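Local coordinates for glutamine synthetase (Helicobacter pylori, PDB 5ZLI), which belongs to the type I-beta glutamine synthetases, twelve-subunit enzymes whose chains pair a beta-grasp domain with a larger catalytic domain, at residues S10-F15 with L48-L53; F31-I34 with W38-I41; V82-D87 with V93-F98; I86-A91 with N211-E216; D100-D103 with Q108-E111. All blocks are in the same frame, centred on the assembly; numbering follows the deposited sequence.

Interaction 1. Residues S10-F15 with L48-L53; sequences SKIKEF and LTHGML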
# COMPACT_ATOMS: atom_id res chain seq x y z
N SER B 10 -32.96 20.48 57.88
CA SER B 10 -31.89 21.44 58.09
C SER B 10 -30.84 21.28 57.00
O SER B 10 -30.31 22.27 56.47
CB SER B 10 -31.27 21.25 59.48
OG SER B 10 -32.26 21.07 60.51
N LYS B 11 -30.59 20.04 56.60
CA LYS B 11 -29.56 19.70 55.63
C LYS B 11 -30.07 19.74 54.19
O LYS B 11 -29.27 19.94 53.27
CB LYS B 11 -28.99 18.32 55.97
CG LYS B 11 -28.36 18.21 57.40
CD LYS B 11 -27.45 16.99 57.54
CE LYS B 11 -28.21 15.69 57.22
NZ LYS B 11 -27.41 14.53 56.68
N ILE B 12 -31.37 19.57 53.97
CA ILE B 12 -31.93 19.66 52.63
C ILE B 12 -31.96 21.11 52.18
O ILE B 12 -31.66 21.43 51.02
CB ILE B 12 -33.33 19.03 52.61
CG1 ILE B 12 -33.22 17.50 52.75
CG2 ILE B 12 -34.10 19.45 51.33
CD1 ILE B 12 -34.56 16.75 52.79
N LYS B 13 -32.32 22.02 53.08
CA LYS B 13 -32.33 23.44 52.74
C LYS B 13 -30.96 23.89 52.25
O LYS B 13 -30.81 24.37 51.12
CB LYS B 13 -32.77 24.27 53.95
CG LYS B 13 -32.74 25.77 53.70
CD LYS B 13 -33.81 26.52 54.49
CE LYS B 13 -33.90 27.97 54.02
NZ LYS B 13 -32.85 28.83 54.62
N GLU B 14 -29.94 23.72 53.09
CA GLU B 14 -28.63 24.27 52.76
C GLU B 14 -28.07 23.62 51.53
O GLU B 14 -27.28 24.23 50.80
CB GLU B 14 -27.68 24.09 53.93
CG GLU B 14 -27.46 22.65 54.31
CD GLU B 14 -26.41 22.53 55.38
OE1 GLU B 14 -25.29 22.09 55.04
OE2 GLU B 14 -26.67 22.92 56.54
N PHE B 15 -28.48 22.38 51.28
CA PHE B 15 -28.08 21.72 50.04
C PHE B 15 -28.67 22.45 48.84
O PHE B 15 -27.98 22.64 47.84
CB PHE B 15 -28.53 20.27 50.09
CG PHE B 15 -28.58 19.61 48.76
CD1 PHE B 15 -29.69 19.74 47.95
CD2 PHE B 15 -27.50 18.85 48.33
CE1 PHE B 15 -29.72 19.14 46.73
CE2 PHE B 15 -27.52 18.24 47.13
CZ PHE B 15 -28.63 18.38 46.32
N LEU B 48 -36.46 19.35 40.90
CA LEU B 48 -36.22 18.68 42.17
C LEU B 48 -37.14 19.24 43.22
O LEU B 48 -37.21 20.46 43.42
CB LEU B 48 -34.79 18.83 42.65
CG LEU B 48 -33.84 17.68 42.37
CD1 LEU B 48 -32.60 17.91 43.21
CD2 LEU B 48 -34.53 16.42 42.78
N THR B 49 -37.82 18.34 43.91
CA THR B 49 -38.66 18.71 45.02
C THR B 49 -37.90 18.61 46.32
O THR B 49 -36.90 17.90 46.42
CB THR B 49 -39.85 17.76 45.13
OG1 THR B 49 -39.45 16.65 45.94
CG2 THR B 49 -40.25 17.25 43.76
N HIS B 50 -38.37 19.37 47.31
CA HIS B 50 -37.97 19.07 48.68
C HIS B 50 -38.37 17.63 49.02
O HIS B 50 -37.59 16.87 49.61
CB HIS B 50 -38.63 20.08 49.63
CG HIS B 50 -38.16 21.50 49.42
ND1 HIS B 50 -36.98 21.98 49.94
CD2 HIS B 50 -38.70 22.51 48.70
CE1 HIS B 50 -36.82 23.24 49.57
NE2 HIS B 50 -37.85 23.59 48.82
N GLY B 51 -39.56 17.22 48.56
CA GLY B 51 -40.09 15.89 48.87
C GLY B 51 -39.32 14.74 48.25
O GLY B 51 -39.34 13.62 48.79
N MET B 52 -38.70 14.96 47.09
CA MET B 52 -37.94 13.91 46.43
C MET B 52 -36.65 13.58 47.18
O MET B 52 -36.10 12.49 46.99
CB MET B 52 -37.61 14.33 45.00
CG MET B 52 -38.03 13.36 43.93
SD MET B 52 -39.01 14.28 42.75
CE MET B 52 -37.78 15.42 42.16
N LEU B 53 -36.20 14.46 48.08
CA LEU B 53 -35.03 14.19 48.90
C LEU B 53 -35.39 13.48 50.18
O LEU B 53 -34.50 12.98 50.88
CB LEU B 53 -34.28 15.49 49.23
CG LEU B 53 -33.61 16.24 48.08
CD1 LEU B 53 -32.78 17.44 48.57
CD2 LEU B 53 -32.70 15.25 47.34
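His50 and Leu53 both reach Ile12, placing the loop that follows strand 38-44 against helix 9-20, the N-terminal helix packed beside the beta-grasp sheet of this glutamine synthetase. Along 48-53 the first touch is made by His50. Its CG lies opposite the carbonyl carbon about the CA-CB bond (chi1 -64°), and the imidazole swings to the helix with its ND1 edge leading. Ile12 CG2 sits at that edge, close to the ring plane, 4.1 Å from His50 ND1. The same imidazole stacks on the ring of Phe16, one helix residue beyond the segment, so His50 forms the exposed side of the contact while the other touching residues are buried. Leu53 follows one turn later, in a backbone bend where Leu53 N bonds to His50 O at 3.2 Å. Its side chain runs antiparallel past that of Ile12, and the two branches of the isoleucine divide the work: Ile12 CD1 packs on Leu53 CB at 3.8 Å, and Ile12 CG2 on Leu53 CD1 at 3.7 Å. Leu81 of strand 74-81 touches Ile12, Phe15 and Leu53 and closes the apolar cluster from the sheet. The Leu53 CD1 methyl also meets the Phe15 ring obliquely, 3.9 Å from Phe15 CD1.

Interaction 2. Residues F31-I34 with W38-I41; sequences FSDI and WNHI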
# COMPACT_ATOMS: atom_id res chain seq x y z
N PHE B 31 -25.08 5.65 43.48
CA PHE B 31 -25.36 4.53 44.37
C PHE B 31 -24.58 3.33 43.88
O PHE B 31 -24.25 3.24 42.69
CB PHE B 31 -26.86 4.21 44.46
CG PHE B 31 -27.49 3.79 43.16
CD1 PHE B 31 -27.90 4.74 42.23
CD2 PHE B 31 -27.68 2.44 42.86
CE1 PHE B 31 -28.50 4.35 41.02
CE2 PHE B 31 -28.29 2.04 41.63
CZ PHE B 31 -28.70 2.99 40.72
N SER B 32 -24.24 2.44 44.79
CA SER B 32 -23.36 1.33 44.52
C SER B 32 -24.16 0.04 44.59
O SER B 32 -24.78 -0.25 45.62
CB SER B 32 -22.20 1.31 45.52
OG SER B 32 -21.71 2.64 45.72
N ASP B 33 -24.17 -0.71 43.49
CA ASP B 33 -24.73 -2.06 43.51
C ASP B 33 -23.79 -2.97 44.28
O ASP B 33 -22.78 -2.52 44.83
CB ASP B 33 -25.01 -2.57 42.08
CG ASP B 33 -23.74 -2.93 41.27
OD1 ASP B 33 -22.62 -2.42 41.50
OD2 ASP B 33 -23.89 -3.79 40.37
N ILE B 34 -24.14 -4.25 44.38
CA ILE B 34 -23.34 -5.19 45.17
C ILE B 34 -21.92 -5.29 44.63
O ILE B 34 -20.96 -5.29 45.40
CB ILE B 34 -24.04 -6.56 45.25
CG1 ILE B 34 -25.33 -6.44 46.03
CG2 ILE B 34 -23.14 -7.63 45.93
CD1 ILE B 34 -26.14 -7.71 45.97
N TRP B 38 -20.26 1.96 40.63
CA TRP B 38 -20.95 3.17 40.97
C TRP B 38 -21.92 3.48 39.82
O TRP B 38 -21.53 3.48 38.65
CB TRP B 38 -19.93 4.29 41.20
CG TRP B 38 -20.30 5.24 42.25
CD1 TRP B 38 -21.30 5.12 43.16
CD2 TRP B 38 -19.65 6.48 42.52
NE1 TRP B 38 -21.33 6.23 43.98
CE2 TRP B 38 -20.32 7.07 43.61
CE3 TRP B 38 -18.58 7.14 41.94
CZ2 TRP B 38 -19.95 8.29 44.13
CZ3 TRP B 38 -18.21 8.35 42.45
CH2 TRP B 38 -18.90 8.91 43.54
N ASN B 39 -23.18 3.72 40.17
CA ASN B 39 -24.22 3.98 39.19
C ASN B 39 -24.80 5.36 39.43
O ASN B 39 -24.63 5.93 40.51
CB ASN B 39 -25.32 2.92 39.25
CG ASN B 39 -24.83 1.55 38.87
OD1 ASN B 39 -24.99 1.13 37.74
ND2 ASN B 39 -24.23 0.83 39.82
N HIS B 40 -25.37 5.96 38.38
CA HIS B 40 -25.94 7.30 38.54
C HIS B 40 -27.20 7.49 37.71
O HIS B 40 -27.48 6.75 36.75
CB HIS B 40 -24.93 8.40 38.20
CG HIS B 40 -24.62 8.54 36.74
ND1 HIS B 40 -24.69 9.74 36.08
CD2 HIS B 40 -24.26 7.61 35.82
CE1 HIS B 40 -24.37 9.56 34.81
NE2 HIS B 40 -24.11 8.28 34.63
N ILE B 41 -27.95 8.51 38.09
CA ILE B 41 -29.17 8.95 37.44
C ILE B 41 -29.27 10.45 37.69
O ILE B 41 -29.25 10.90 38.83
CB ILE B 41 -30.40 8.19 37.96
CG1 ILE B 41 -31.69 8.93 37.60
CG2 ILE B 41 -30.30 7.94 39.41
CD1 ILE B 41 -32.95 8.20 38.02
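The phenyl ring of Phe31 lies over the side chain of Asn39, its plane turned only 26° from the Asn39 amide. The methylene makes the touch: Asn39 CB sits 3.9 Å from the centroid of the Phe31 ring, over one face and displaced toward the rim, a CH-pi contact. Phe31 gets there because its CG is tucked between the backbone N and the carbonyl carbon (chi1 62°), which folds the ring across to the partner strand. At the edge of the same ring, Ile41 CG2 approaches Phe31 CE1 to 4.3 Å. Phe31 and Asn39 form a hydrogen-bonded pair of the antiparallel beta hairpin made by strands 26-32 and 38-44 in the beta-grasp domain. Phe31 N donates to Asn39 O at 3.0 Å, and Asn39 N returns a bond to Phe31 O at 2.8 Å. Ser32 and Trp38, the adjoining non-hydrogen-bonded pair, project from the other face of the sheet. There the indole presents its CD1 edge to the backbone, with Trp38 CD1 3.5 Å from Phe31 O and close to the ring plane, while Ser32 OG comes in obliquely at 3.6 Å from Trp38 CD1. The cation-pi partner of Trp38 is Arg30. The Asp33 carboxylate crosses the Asn39 amide steeply, without bonding to it; its OD1 accepts weak hydrogen bonds from Gly36 N and Thr37 N. The Asn39 amide is engaged across the subunit boundary, where OD1 accepts a hydrogen bond from Met191 N of the second subunit, whose Val193 packs on Trp38.

Interaction 3. Residues V82-D87 with V93-F98; sequences VRYFID and VSVVVF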
# COMPACT_ATOMS: atom_id res chain seq x y z
N VAL B 82 -24.46 14.11 52.52
CA VAL B 82 -23.12 14.27 53.07
C VAL B 82 -22.13 13.95 51.96
O VAL B 82 -22.38 13.09 51.11
CB VAL B 82 -22.85 13.38 54.30
CG1 VAL B 82 -23.72 13.81 55.47
CG2 VAL B 82 -23.05 11.91 53.95
N ARG B 83 -21.00 14.65 51.98
CA ARG B 83 -19.88 14.46 51.06
C ARG B 83 -20.30 14.60 49.60
O ARG B 83 -19.61 14.09 48.70
CB ARG B 83 -19.20 13.11 51.31
CG ARG B 83 -18.51 13.09 52.66
CD ARG B 83 -17.83 11.77 52.92
NE ARG B 83 -18.83 10.73 53.06
CZ ARG B 83 -19.58 10.55 54.14
NH1 ARG B 83 -19.46 11.37 55.20
NH2 ARG B 83 -20.46 9.56 54.16
N TYR B 84 -21.40 15.30 49.34
CA TYR B 84 -21.73 15.63 47.96
C TYR B 84 -20.64 16.54 47.39
O TYR B 84 -19.76 17.03 48.11
CB TYR B 84 -23.13 16.26 47.85
CG TYR B 84 -23.43 17.46 48.72
CD1 TYR B 84 -22.93 18.71 48.42
CD2 TYR B 84 -24.30 17.35 49.80
CE1 TYR B 84 -23.22 19.81 49.19
CE2 TYR B 84 -24.61 18.46 50.60
CZ TYR B 84 -24.06 19.69 50.28
OH TYR B 84 -24.33 20.82 51.01
N PHE B 85 -20.62 16.67 46.07
CA PHE B 85 -19.57 17.46 45.47
C PHE B 85 -19.97 17.81 44.06
O PHE B 85 -20.69 17.06 43.40
CB PHE B 85 -18.26 16.70 45.48
CG PHE B 85 -18.31 15.42 44.71
CD1 PHE B 85 -18.92 14.29 45.25
CD2 PHE B 85 -17.69 15.32 43.47
CE1 PHE B 85 -18.95 13.06 44.54
CE2 PHE B 85 -17.69 14.11 42.77
CZ PHE B 85 -18.33 12.98 43.31
N ILE B 86 -19.47 18.95 43.58
CA ILE B 86 -19.66 19.28 42.18
C ILE B 86 -18.74 18.43 41.31
O ILE B 86 -17.52 18.43 41.50
CB ILE B 86 -19.41 20.78 41.94
CG1 ILE B 86 -20.53 21.60 42.58
CG2 ILE B 86 -19.23 21.04 40.48
CD1 ILE B 86 -20.41 23.13 42.37
N ASP B 87 -19.32 17.75 40.33
CA ASP B 87 -18.52 16.94 39.42
C ASP B 87 -17.72 17.84 38.49
O ASP B 87 -18.32 18.60 37.70
CB ASP B 87 -19.46 16.01 38.66
CG ASP B 87 -18.73 14.90 37.93
OD1 ASP B 87 -17.49 14.91 37.94
OD2 ASP B 87 -19.40 13.97 37.43
N VAL B 93 -22.84 22.00 34.75
CA VAL B 93 -22.55 21.83 36.18
C VAL B 93 -23.47 20.81 36.82
O VAL B 93 -24.70 20.91 36.76
CB VAL B 93 -22.60 23.20 36.89
CG1 VAL B 93 -22.60 23.02 38.41
CG2 VAL B 93 -21.41 24.07 36.50
N SER B 94 -22.87 19.84 37.52
CA SER B 94 -23.60 18.76 38.15
C SER B 94 -23.05 18.57 39.55
O SER B 94 -21.84 18.64 39.75
CB SER B 94 -23.42 17.42 37.40
OG SER B 94 -23.57 17.57 35.99
N VAL B 95 -23.93 18.30 40.50
CA VAL B 95 -23.48 17.95 41.84
C VAL B 95 -23.81 16.49 42.08
O VAL B 95 -24.94 16.05 41.85
CB VAL B 95 -24.07 18.87 42.93
CG1 VAL B 95 -25.59 18.90 42.86
CG2 VAL B 95 -23.58 18.43 44.29
N VAL B 96 -22.87 15.78 42.54
CA VAL B 96 -23.07 14.37 42.81
C VAL B 96 -23.48 14.23 44.26
O VAL B 96 -22.98 14.94 45.14
CB VAL B 96 -21.80 13.56 42.49
CG1 VAL B 96 -22.01 12.09 42.81
CG2 VAL B 96 -21.42 13.72 41.02
N VAL B 97 -24.45 13.36 44.50
CA VAL B 97 -24.95 13.12 45.85
C VAL B 97 -25.13 11.63 46.02
O VAL B 97 -25.56 10.94 45.09
CB VAL B 97 -26.26 13.89 46.12
CG1 VAL B 97 -27.14 13.77 44.92
CG2 VAL B 97 -26.93 13.38 47.41
N PHE B 98 -24.68 11.12 47.17
CA PHE B 98 -24.78 9.70 47.48
C PHE B 98 -26.21 9.28 47.79
O PHE B 98 -27.07 10.11 48.11
CB PHE B 98 -23.87 9.33 48.65
CG PHE B 98 -22.40 9.35 48.32
CD1 PHE B 98 -21.78 8.19 47.83
CD2 PHE B 98 -21.62 10.49 48.53
CE1 PHE B 98 -20.42 8.17 47.56
CE2 PHE B 98 -20.24 10.48 48.25
CZ PHE B 98 -19.65 9.32 47.76
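Phe85 carries its CG in the cleft between backbone N and carbonyl carbon (chi1 61°), which lays its ring alongside Val96; Val96 in turn sets CG1 opposite its own backbone N (chi1 178°). Paired across the strands, Phe85 and Val96 point the same way. Val96 CB stands over one face of the Phe85 ring, 3.9 Å from its centroid and shifted toward the rim, a CH-pi contact. The two residues are a hydrogen-bonded pair of the antiparallel hairpin of strands 84-87 and 94-103, within the beta-grasp sheet. Phe85 N bonds to Val96 O at 3.1 Å, and Val96 N to Phe85 O at 2.7 Å. Ile86 and Val95, a non-hydrogen-bonded pair, turn to the other side of the sheet. Tyr84 also serves that side, where Tyr84 CD1 packs on Val95 CG2 at 4.2 Å and the ring meets Phe15 edge-to-face, joining the hairpin to helix 9-20. Where the chain turns a corner at 82 and 83, Phe98 offers its ring edge to the backbone, with Phe98 CE2 3.7 Å from Arg83 O and the oxygen in the ring plane. Asp87 N bonds to Ser94 O at 2.7 Å. The carboxylate of buried Asp87 is engaged beyond the hairpin, its OD2 held by a salt bridge to Arg30 and a hydrogen bond from Tyr250 on helix 238-258. Such partners would be expected to stabilise the ionised carboxylate on the face that also carries Phe85 and Val96.

Interaction 4. Residues I86-A91 with N211-E216; sequences IDPFSA and NQVGLE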
# COMPACT_ATOMS: atom_id res chain seq x y z
N ILE B 86 -19.47 18.95 43.58
CA ILE B 86 -19.66 19.28 42.18
C ILE B 86 -18.74 18.43 41.31
O ILE B 86 -17.52 18.43 41.50
CB ILE B 86 -19.41 20.78 41.94
CG1 ILE B 86 -20.53 21.60 42.58
CG2 ILE B 86 -19.23 21.04 40.48
CD1 ILE B 86 -20.41 23.13 42.37
N ASP B 87 -19.32 17.75 40.33
CA ASP B 87 -18.52 16.94 39.42
C ASP B 87 -17.72 17.84 38.49
O ASP B 87 -18.32 18.60 37.70
CB ASP B 87 -19.46 16.01 38.66
CG ASP B 87 -18.73 14.90 37.93
OD1 ASP B 87 -17.49 14.91 37.94
OD2 ASP B 87 -19.40 13.97 37.43
N PRO B 88 -16.38 17.78 38.52
CA PRO B 88 -15.59 18.68 37.66
C PRO B 88 -15.66 18.32 36.20
O PRO B 88 -15.53 19.21 35.35
CB PRO B 88 -14.16 18.53 38.20
CG PRO B 88 -14.14 17.16 38.74
CD PRO B 88 -15.51 16.91 39.32
N PHE B 89 -15.92 17.05 35.88
CA PHE B 89 -15.77 16.58 34.51
C PHE B 89 -16.95 16.99 33.65
O PHE B 89 -16.75 17.46 32.53
CB PHE B 89 -15.64 15.06 34.47
CG PHE B 89 -14.56 14.54 35.34
CD1 PHE B 89 -13.23 14.81 35.04
CD2 PHE B 89 -14.86 13.74 36.44
CE1 PHE B 89 -12.20 14.32 35.84
CE2 PHE B 89 -13.84 13.25 37.24
CZ PHE B 89 -12.51 13.54 36.95
N SER B 90 -18.18 16.87 34.17
CA SER B 90 -19.36 17.12 33.36
C SER B 90 -19.31 18.52 32.75
O SER B 90 -18.92 19.49 33.41
CB SER B 90 -20.64 16.95 34.17
OG SER B 90 -20.60 17.72 35.35
N ALA B 91 -19.66 18.59 31.47
CA ALA B 91 -19.63 19.86 30.74
C ALA B 91 -20.55 20.89 31.39
O ALA B 91 -20.14 22.03 31.63
CB ALA B 91 -20.03 19.61 29.28
N ASN B 211 -8.90 16.46 45.70
CA ASN B 211 -9.28 17.48 46.65
C ASN B 211 -10.51 18.22 46.17
O ASN B 211 -11.33 18.64 47.00
CB ASN B 211 -8.15 18.47 46.92
CG ASN B 211 -6.82 17.81 47.16
OD1 ASN B 211 -5.84 18.19 46.55
ND2 ASN B 211 -6.77 16.86 48.08
N GLN B 212 -10.68 18.36 44.85
CA GLN B 212 -11.85 19.10 44.37
C GLN B 212 -13.15 18.45 44.85
O GLN B 212 -14.18 19.12 44.97
CB GLN B 212 -11.85 19.19 42.85
CG GLN B 212 -10.86 20.19 42.32
CD GLN B 212 -10.94 20.31 40.83
OE1 GLN B 212 -12.03 20.52 40.26
NE2 GLN B 212 -9.80 20.16 40.16
N VAL B 213 -13.10 17.16 45.14
CA VAL B 213 -14.30 16.41 45.41
C VAL B 213 -14.42 16.10 46.90
O VAL B 213 -15.14 15.18 47.29
CB VAL B 213 -14.35 15.15 44.54
CG1 VAL B 213 -14.22 15.56 43.12
CG2 VAL B 213 -13.25 14.21 44.89
N GLY B 214 -13.71 16.87 47.73
CA GLY B 214 -13.76 16.75 49.18
C GLY B 214 -12.91 15.66 49.78
O GLY B 214 -13.28 15.11 50.82
N LEU B 215 -11.78 15.35 49.18
CA LEU B 215 -10.88 14.32 49.67
C LEU B 215 -9.51 14.90 49.95
O LEU B 215 -8.99 15.69 49.16
CB LEU B 215 -10.73 13.19 48.66
CG LEU B 215 -11.26 11.83 49.06
CD1 LEU B 215 -10.92 10.84 47.98
CD2 LEU B 215 -10.52 11.47 50.35
N GLU B 216 -8.93 14.50 51.09
CA GLU B 216 -7.58 14.95 51.45
C GLU B 216 -6.54 13.87 51.15
O GLU B 216 -6.73 12.68 51.46
CB GLU B 216 -7.52 15.41 52.91
CG GLU B 216 -7.93 16.88 53.08
CD GLU B 216 -7.41 17.51 54.37
OE1 GLU B 216 -7.41 16.83 55.42
OE2 GLU B 216 -7.01 18.71 54.32
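Gln212 reaches Pro88 with a chain that bends once and then runs straight. Its CB points at the 86-91 segment, and CG lies opposite the carbonyl carbon about the CA-CB bond (chi1 -75°); neither CB nor CG comes within 4.2 Å of that segment. From CG onward the chain is extended (chi2 -177°), which delivers the amide to the proline. Gln212 CD stays 4.5 Å from Pro88 CB; OE1 does the touching, 3.6 Å from the same carbon, and NE2 lies farther off. The contact joins the loop leaving strand 84-87 of the beta-grasp domain to the C-terminal end of helix 200-212 in the catalytic domain. That helix closes in a Schellman motif: Gly214, at positive phi, is the C-prime residue, Gly214 N bonds to Asn211 O at 3.1 Å, and Leu215 N reaches back to Leu210 O. Asn211 ND2 ties the exit down further by bonding to Leu215 O at 2.7 Å. Beside the glutamine, Val213 supplies the apolar half of the contact, its CG1 lying 4.2 Å from Pro88 CD. Pro88 also packs on Val209, and Pro88 CG sits over the centre of one face of the Phe89 ring, 4.1 Å above its plane.

Interaction 5. Residues D100-D103 with Q108-E111; sequences DVYD and QPYE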
# COMPACT_ATOMS: atom_id res chain seq x y z
N ASP B 100 -28.66 5.58 49.23
CA ASP B 100 -28.92 4.19 49.55
C ASP B 100 -30.24 3.76 48.94
O ASP B 100 -31.08 4.59 48.59
CB ASP B 100 -28.94 3.93 51.05
CG ASP B 100 -27.58 4.20 51.70
OD1 ASP B 100 -26.63 3.47 51.35
OD2 ASP B 100 -27.47 5.13 52.55
N VAL B 101 -30.39 2.46 48.78
CA VAL B 101 -31.65 1.86 48.36
C VAL B 101 -32.56 1.66 49.57
O VAL B 101 -32.15 1.11 50.59
CB VAL B 101 -31.38 0.52 47.67
CG1 VAL B 101 -32.40 0.23 46.58
CG2 VAL B 101 -30.00 0.56 47.07
N TYR B 102 -33.81 2.11 49.46
CA TYR B 102 -34.81 1.82 50.48
C TYR B 102 -35.72 0.72 49.96
O TYR B 102 -36.29 0.84 48.87
CB TYR B 102 -35.64 3.03 50.85
CG TYR B 102 -36.67 2.76 51.95
CD1 TYR B 102 -36.34 2.94 53.29
CD2 TYR B 102 -37.97 2.36 51.66
CE1 TYR B 102 -37.28 2.72 54.32
CE2 TYR B 102 -38.92 2.14 52.67
CZ TYR B 102 -38.57 2.32 54.00
OH TYR B 102 -39.51 2.11 54.99
N ASP B 103 -35.84 -0.35 50.75
CA ASP B 103 -36.69 -1.48 50.42
C ASP B 103 -38.12 -1.06 50.74
O ASP B 103 -38.45 -0.78 51.89
CB ASP B 103 -36.24 -2.70 51.23
CG ASP B 103 -36.99 -3.99 50.88
OD1 ASP B 103 -36.40 -5.09 51.05
OD2 ASP B 103 -38.16 -3.92 50.45
N GLN B 108 -37.81 -1.09 55.33
CA GLN B 108 -36.53 -1.04 56.01
C GLN B 108 -35.47 -0.67 54.98
O GLN B 108 -35.65 -0.97 53.79
CB GLN B 108 -36.19 -2.39 56.66
CG GLN B 108 -36.37 -3.58 55.72
CD GLN B 108 -35.85 -4.90 56.30
OE1 GLN B 108 -35.28 -5.72 55.57
NE2 GLN B 108 -36.05 -5.12 57.60
N PRO B 109 -34.37 0.00 55.38
CA PRO B 109 -33.24 0.21 54.46
C PRO B 109 -32.82 -1.11 53.84
O PRO B 109 -32.67 -2.10 54.54
CB PRO B 109 -32.14 0.77 55.36
CG PRO B 109 -32.86 1.42 56.46
CD PRO B 109 -34.11 0.61 56.70
N TYR B 110 -32.55 -1.09 52.53
CA TYR B 110 -32.47 -2.33 51.76
C TYR B 110 -31.38 -3.21 52.33
O TYR B 110 -30.22 -2.79 52.43
CB TYR B 110 -32.19 -2.03 50.29
CG TYR B 110 -32.33 -3.19 49.33
CD1 TYR B 110 -33.19 -4.26 49.57
CD2 TYR B 110 -31.61 -3.19 48.14
CE1 TYR B 110 -33.32 -5.31 48.65
CE2 TYR B 110 -31.72 -4.22 47.22
CZ TYR B 110 -32.58 -5.27 47.48
OH TYR B 110 -32.65 -6.26 46.52
N GLU B 111 -31.75 -4.42 52.74
CA GLU B 111 -30.76 -5.25 53.40
C GLU B 111 -29.68 -5.73 52.44
O GLU B 111 -28.64 -6.22 52.90
CB GLU B 111 -31.48 -6.41 54.12
CG GLU B 111 -32.11 -7.49 53.21
CD GLU B 111 -33.08 -8.39 53.97
OE1 GLU B 111 -32.63 -9.11 54.87
OE2 GLU B 111 -34.30 -8.38 53.66
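Val101 and Tyr110 are joined by Tyr110 N bonding to Val101 O at 3.0 Å, while Asp103 N bonds to Gln108 O at 3.1 Å with a bent N-H angle of 139°, in a short, loosely bonded antiparallel hairpin that ends the long strand 94-103. The side chains of Val101 and Tyr110 lie next to each other and point the same way, Val101 CB 3.7 Å from Tyr110 CB. Tyr110 CG is trans to the backbone N (chi1 -169°), and this directs the ring between two neighbours: Val101 CB approaches it obliquely, whereas Asp103 OD1 lies at its edge, 3.6 Å from Tyr110 CD1. The Asp103 carboxylate stands 79° from the ring plane; its other oxygen, OD2, accepts hydrogen bonds from the backbone N atoms of Tyr105 and Lys106 in the turn. Tyr102 diverges from this group, and one face of its ring lies over the backbone at Gln108, with Gln108 O 4.0 Å above the plane. Past the hairpin, Tyr110 OH bonds to Gln68 and its ring meets Trp67 edge-to-face. Strand 74-81 flanks strand 94-103, placing Met75 against both Val101 and Tyr110, while Ser116 of helix 114-128 touches Pro109.

How the interactions relate
Interactions 2, 3 and 5 are hairpins of one beta-grasp sheet: strand 94-103 serves both interaction 3 and interaction 5, whose centres are about 21 Å apart, and lies next to strand 26-32 of interaction 2. Aromatic packing connects interactions 2 and 3, with Trp38 CZ2 3.5 Å from Phe98 CE1. Interaction 1 borders the sheet through Phe15 CD2, 3.7 Å from Tyr84 CE2 of interaction 3. Interaction 4 shares Ile86 and Asp87 with interaction 3, their centres about 8 Å apart; Val213 CG1 of interaction 4 also reaches Phe85 CD2 at 3.5 Å, carrying the sheet's packing into the catalytic domain. Interactions 2, 3 and 4 all border the second subunit.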